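Local structure of putative tagatose-6-phosphate ketose/aldose isomerase (Escherichia coli, 3C3J) at residues R55-G60 against N82-P87; H103-I108 against P131-L136. The protein is a putative sugar isomerase built from two SIS (sugar isomerase) domains, each with a parallel five-stranded sheet. One frame throughout, in Å; residues are numbered along the deposited sequence.

Contact 1 of 2, residues R55-G60 against N82-P87; sequences RIILTG and NFSAVP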
# COMPACT_ATOMS: atom_id res chain seq x y z
N ARG A 55 7.44 -19.53 5.47
CA ARG A 55 7.01 -18.14 5.20
C ARG A 55 7.66 -17.24 6.24
O ARG A 55 7.73 -17.58 7.43
CB ARG A 55 5.50 -18.01 5.28
CG ARG A 55 4.77 -18.31 3.98
CD ARG A 55 5.10 -19.65 3.38
NE ARG A 55 4.46 -19.83 2.07
CZ ARG A 55 4.73 -20.81 1.21
NH1 ARG A 55 5.62 -21.75 1.49
NH2 ARG A 55 4.09 -20.86 0.04
N ILE A 56 8.14 -16.08 5.80
CA ILE A 56 8.71 -15.11 6.72
C ILE A 56 7.88 -13.83 6.55
O ILE A 56 7.81 -13.29 5.47
CB ILE A 56 10.19 -14.82 6.44
CG1 ILE A 56 11.05 -16.11 6.39
CG2 ILE A 56 10.75 -13.85 7.47
CD1 ILE A 56 12.48 -15.86 5.99
N ILE A 57 7.25 -13.38 7.62
CA ILE A 57 6.43 -12.18 7.57
C ILE A 57 7.07 -11.10 8.41
O ILE A 57 7.36 -11.32 9.58
CB ILE A 57 4.97 -12.44 8.01
CG1 ILE A 57 4.28 -13.34 6.99
CG2 ILE A 57 4.19 -11.11 8.18
CD1 ILE A 57 2.85 -13.76 7.35
N LEU A 58 7.30 -9.94 7.82
CA LEU A 58 7.74 -8.76 8.56
C LEU A 58 6.50 -7.97 8.96
O LEU A 58 5.69 -7.60 8.11
CB LEU A 58 8.65 -7.89 7.69
CG LEU A 58 10.11 -8.26 7.62
CD1 LEU A 58 10.32 -9.65 7.01
CD2 LEU A 58 10.89 -7.18 6.87
N THR A 59 6.34 -7.71 10.25
CA THR A 59 5.14 -7.04 10.73
C THR A 59 5.44 -5.91 11.72
O THR A 59 6.33 -6.02 12.58
CB THR A 59 4.14 -8.06 11.32
OG1 THR A 59 2.85 -7.45 11.46
CG2 THR A 59 4.62 -8.62 12.72
N GLY A 60 4.70 -4.82 11.59
CA GLY A 60 4.72 -3.70 12.51
C GLY A 60 3.48 -2.83 12.26
O GLY A 60 2.74 -3.07 11.29
N ASN A 82 10.90 -16.86 1.15
CA ASN A 82 9.54 -16.33 1.09
C ASN A 82 9.31 -15.19 2.10
O ASN A 82 8.60 -15.37 3.09
CB ASN A 82 8.53 -17.46 1.37
CG ASN A 82 8.59 -18.57 0.36
OD1 ASN A 82 8.58 -19.78 0.73
ND2 ASN A 82 8.61 -18.21 -0.91
N PHE A 83 9.93 -14.03 1.85
CA PHE A 83 9.74 -12.84 2.68
C PHE A 83 8.56 -12.03 2.15
O PHE A 83 8.43 -11.84 0.93
CB PHE A 83 10.97 -11.93 2.61
CG PHE A 83 12.11 -12.35 3.47
CD1 PHE A 83 12.24 -11.87 4.77
CD2 PHE A 83 13.07 -13.22 2.97
CE1 PHE A 83 13.29 -12.25 5.56
CE2 PHE A 83 14.14 -13.60 3.74
CZ PHE A 83 14.25 -13.13 5.05
N SER A 84 7.72 -11.54 3.07
CA SER A 84 6.66 -10.60 2.77
C SER A 84 6.43 -9.68 3.98
O SER A 84 6.89 -9.97 5.06
CB SER A 84 5.36 -11.32 2.42
OG SER A 84 4.85 -12.04 3.52
N ALA A 85 5.68 -8.60 3.75
CA ALA A 85 5.33 -7.66 4.79
C ALA A 85 3.81 -7.59 4.97
O ALA A 85 3.06 -7.41 3.99
CB ALA A 85 5.86 -6.24 4.42
N VAL A 86 3.34 -7.71 6.20
CA VAL A 86 1.92 -7.55 6.52
C VAL A 86 1.87 -6.74 7.80
O VAL A 86 2.41 -7.18 8.80
CB VAL A 86 1.19 -8.92 6.75
CG1 VAL A 86 -0.29 -8.71 7.05
CG2 VAL A 86 1.33 -9.81 5.55
N PRO A 87 1.25 -5.57 7.76
CA PRO A 87 1.15 -4.74 8.97
C PRO A 87 0.46 -5.47 10.11
O PRO A 87 -0.44 -6.28 9.86
CB PRO A 87 0.29 -3.56 8.52
CG PRO A 87 0.35 -3.55 7.04
CD PRO A 87 0.64 -4.93 6.58
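Ile56 lies beside Phe83 and points the same way from the sheet, its CD1 reaching over one face of the ring, 3.6 Å from the centroid and displaced toward CZ. Ile56 CG1 stands anti to the carbonyl carbon (chi1 -53°) and CD1 continues extended beyond it, while CG2 meets the CD1-CE1 side of the ring. Leu58 approaches differently: its CD1 sits at the ring edge, in plane, 3.7 Å from Phe83 CD1. Phe187 meets the Phe83 ring edge-to-face, and Leu75 and Ile71 of helix 63-79 pack on Phe83 and Leu58. On the other face of the sheet, Ile57 sends CG1 toward Ser84 OG and CG2 toward Val86 CB, 4.0 Å away. Four backbone bonds join the strands, the straightest from Leu58 N to Ser84 O at 2.8 Å. Past them, Thr59 OG1, anti to its own backbone N (chi1 -165°), donates in the carbonyl plane to Val86 O at 2.7 Å, just before Pro87 takes the N-cap position of helix 88-93. Parallel strands 55-59 and 82-85, joined through helix 63-79, form a beta-alpha-beta crossover that ends on the outermost strand, within this chain, of an SIS domain's parallel alpha/beta sheet.

Contact 2 of 2, residues H103-I108 against P131-L136; sequences HPLLLI and PECYHL
Leu105-Ile108 and Cys133-Leu136 run parallel, the axes of these short segments coming within 4.5 Å and turned by 24°, with backbone bonds that start at Leu105 N to Glu132 O and end at Leu136 N to Leu107 O. Leu106 and Tyr134 share a face of this pair. Leu106 CG is anti to the backbone N (chi1 174°), and its CD1 lies across the neighbouring strand, 3.7 Å from Tyr134 O and 3.9 Å from Tyr134 CB. The Tyr134 ring leans back toward the start of its strand, with Leu105 O near the plane at its CD2 edge. Helix 23-49 packs on this face through Leu45, Leu48 and Leu41, which meet Leu106, Tyr134 and Leu136.

The other face carries Leu105 CD2 against Cys133 SG at 4.0 Å, and Leu107 against the His135 ring, the two side chains crossing at a slant while Ala126 and Val123 of helix 117-129 pack on Leu107 and His135. At the entrance to the pair, Pro104 and Glu132 lie side by side, CG of the proline 3.6 Å from OE1. A water accepts from Glu132 N and donates weakly to His103 O.

Glu132 OE2 forms a salt bridge with Lys51, which would be expected to stabilise a negative carboxylate. It also accepts from Tyr134 OH in the plane of the phenol, though the modelled 2.4 Å from OH to OE2 is doubtful as a length. Charged and polar groups thus gather at the start of the pair, while leucine and isoleucine side chains line much of the rest.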
# COMPACT_ATOMS: atom_id res chain seq x y z
N HIS A 103 1.89 -24.00 6.42
CA HIS A 103 3.33 -23.81 6.28
C HIS A 103 3.94 -23.33 7.60
O HIS A 103 3.24 -22.67 8.38
CB HIS A 103 3.67 -22.76 5.23
CG HIS A 103 3.10 -23.04 3.88
ND1 HIS A 103 3.38 -24.18 3.17
CD2 HIS A 103 2.26 -22.32 3.11
CE1 HIS A 103 2.73 -24.16 2.03
NE2 HIS A 103 2.05 -23.02 1.96
N PRO A 104 5.24 -23.58 7.80
CA PRO A 104 5.86 -22.95 8.95
C PRO A 104 5.94 -21.44 8.73
O PRO A 104 5.89 -20.96 7.58
CB PRO A 104 7.27 -23.59 9.01
CG PRO A 104 7.26 -24.73 8.02
CD PRO A 104 6.20 -24.39 7.03
N LEU A 105 5.97 -20.70 9.83
CA LEU A 105 6.08 -19.25 9.79
C LEU A 105 7.18 -18.74 10.72
O LEU A 105 7.30 -19.19 11.86
CB LEU A 105 4.75 -18.63 10.23
CG LEU A 105 4.68 -17.12 10.43
CD1 LEU A 105 4.99 -16.34 9.15
CD2 LEU A 105 3.33 -16.69 10.97
N LEU A 106 7.94 -17.76 10.24
CA LEU A 106 8.83 -16.98 11.07
C LEU A 106 8.27 -15.56 11.03
O LEU A 106 8.22 -14.94 9.97
CB LEU A 106 10.26 -16.99 10.52
CG LEU A 106 11.26 -16.07 11.25
CD1 LEU A 106 11.32 -16.37 12.77
CD2 LEU A 106 12.67 -16.12 10.60
N LEU A 107 7.84 -15.08 12.18
CA LEU A 107 7.26 -13.73 12.29
C LEU A 107 8.30 -12.78 12.85
O LEU A 107 8.78 -12.96 13.98
CB LEU A 107 6.02 -13.73 13.18
CG LEU A 107 5.19 -12.44 13.20
CD1 LEU A 107 4.60 -12.15 11.79
CD2 LEU A 107 4.10 -12.50 14.28
N ILE A 108 8.65 -11.78 12.04
CA ILE A 108 9.60 -10.74 12.46
C ILE A 108 8.77 -9.53 12.93
O ILE A 108 8.11 -8.87 12.12
CB ILE A 108 10.55 -10.37 11.34
CG1 ILE A 108 11.32 -11.61 10.87
CG2 ILE A 108 11.55 -9.28 11.81
CD1 ILE A 108 11.84 -11.46 9.48
N PRO A 131 0.59 -23.76 13.27
CA PRO A 131 1.12 -24.78 14.15
C PRO A 131 2.62 -24.72 14.38
O PRO A 131 3.07 -24.89 15.51
CB PRO A 131 0.71 -26.10 13.47
CG PRO A 131 -0.38 -25.76 12.56
CD PRO A 131 -0.23 -24.33 12.17
N GLU A 132 3.39 -24.52 13.32
CA GLU A 132 4.84 -24.38 13.44
C GLU A 132 5.25 -22.91 13.23
O GLU A 132 5.50 -22.46 12.12
CB GLU A 132 5.57 -25.30 12.46
CG GLU A 132 7.04 -25.46 12.83
CD GLU A 132 7.86 -26.26 11.85
OE1 GLU A 132 7.29 -26.90 10.93
OE2 GLU A 132 9.11 -26.25 12.02
N CYS A 133 5.32 -22.20 14.35
CA CYS A 133 5.48 -20.76 14.35
C CYS A 133 6.69 -20.37 15.19
O CYS A 133 6.89 -20.89 16.33
CB CYS A 133 4.24 -20.08 14.91
SG CYS A 133 4.17 -18.34 14.54
N TYR A 134 7.52 -19.51 14.60
CA TYR A 134 8.73 -18.99 15.24
C TYR A 134 8.69 -17.48 15.18
O TYR A 134 8.00 -16.90 14.34
CB TYR A 134 9.99 -19.51 14.56
CG TYR A 134 10.03 -21.00 14.41
CD1 TYR A 134 10.51 -21.81 15.43
CD2 TYR A 134 9.54 -21.61 13.25
CE1 TYR A 134 10.52 -23.19 15.30
CE2 TYR A 134 9.56 -23.01 13.10
CZ TYR A 134 10.05 -23.78 14.12
OH TYR A 134 10.04 -25.16 13.99
N HIS A 135 9.41 -16.86 16.10
CA HIS A 135 9.40 -15.39 16.27
C HIS A 135 10.79 -14.82 16.41
O HIS A 135 11.64 -15.38 17.14
CB HIS A 135 8.60 -15.01 17.51
CG HIS A 135 7.16 -15.35 17.41
ND1 HIS A 135 6.64 -16.52 17.91
CD2 HIS A 135 6.14 -14.71 16.80
CE1 HIS A 135 5.35 -16.56 17.65
NE2 HIS A 135 5.02 -15.48 16.97
N LEU A 136 11.02 -13.69 15.73
CA LEU A 136 12.19 -12.85 15.91
C LEU A 136 11.72 -11.40 16.10
O LEU A 136 11.69 -10.62 15.16
CB LEU A 136 13.12 -12.94 14.71
CG LEU A 136 14.53 -12.31 14.90
CD1 LEU A 136 15.49 -13.36 15.38
CD2 LEU A 136 15.02 -11.69 13.59
O HOH W 1 2.73 -24.50 10.50

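How the contacts relate
From the N terminus, contact 1 closes first: the chain leaves strand 55-59, passes through helix 63-79 and returns as strand 82-85. Helices 88-93 and 95-98 then carry it back across to strand 105-111, and contact 2 closes a second loop through helix 117-129 to strand 133-139. The loops follow in series, neither nested nor crossed. They join in the sheet, where 55-59 and 105-111 are neighbours: Arg55 O and Ile57 O probably accept bonds from Leu106 N and Ile108 N, and Ile108 CD1 packs on Ile56 and Leu58. Two crossovers running opposite ways from these neighbours give the order 82-85, 55-59, 105-111, 133-139, with 159-160 beyond as fifth strand.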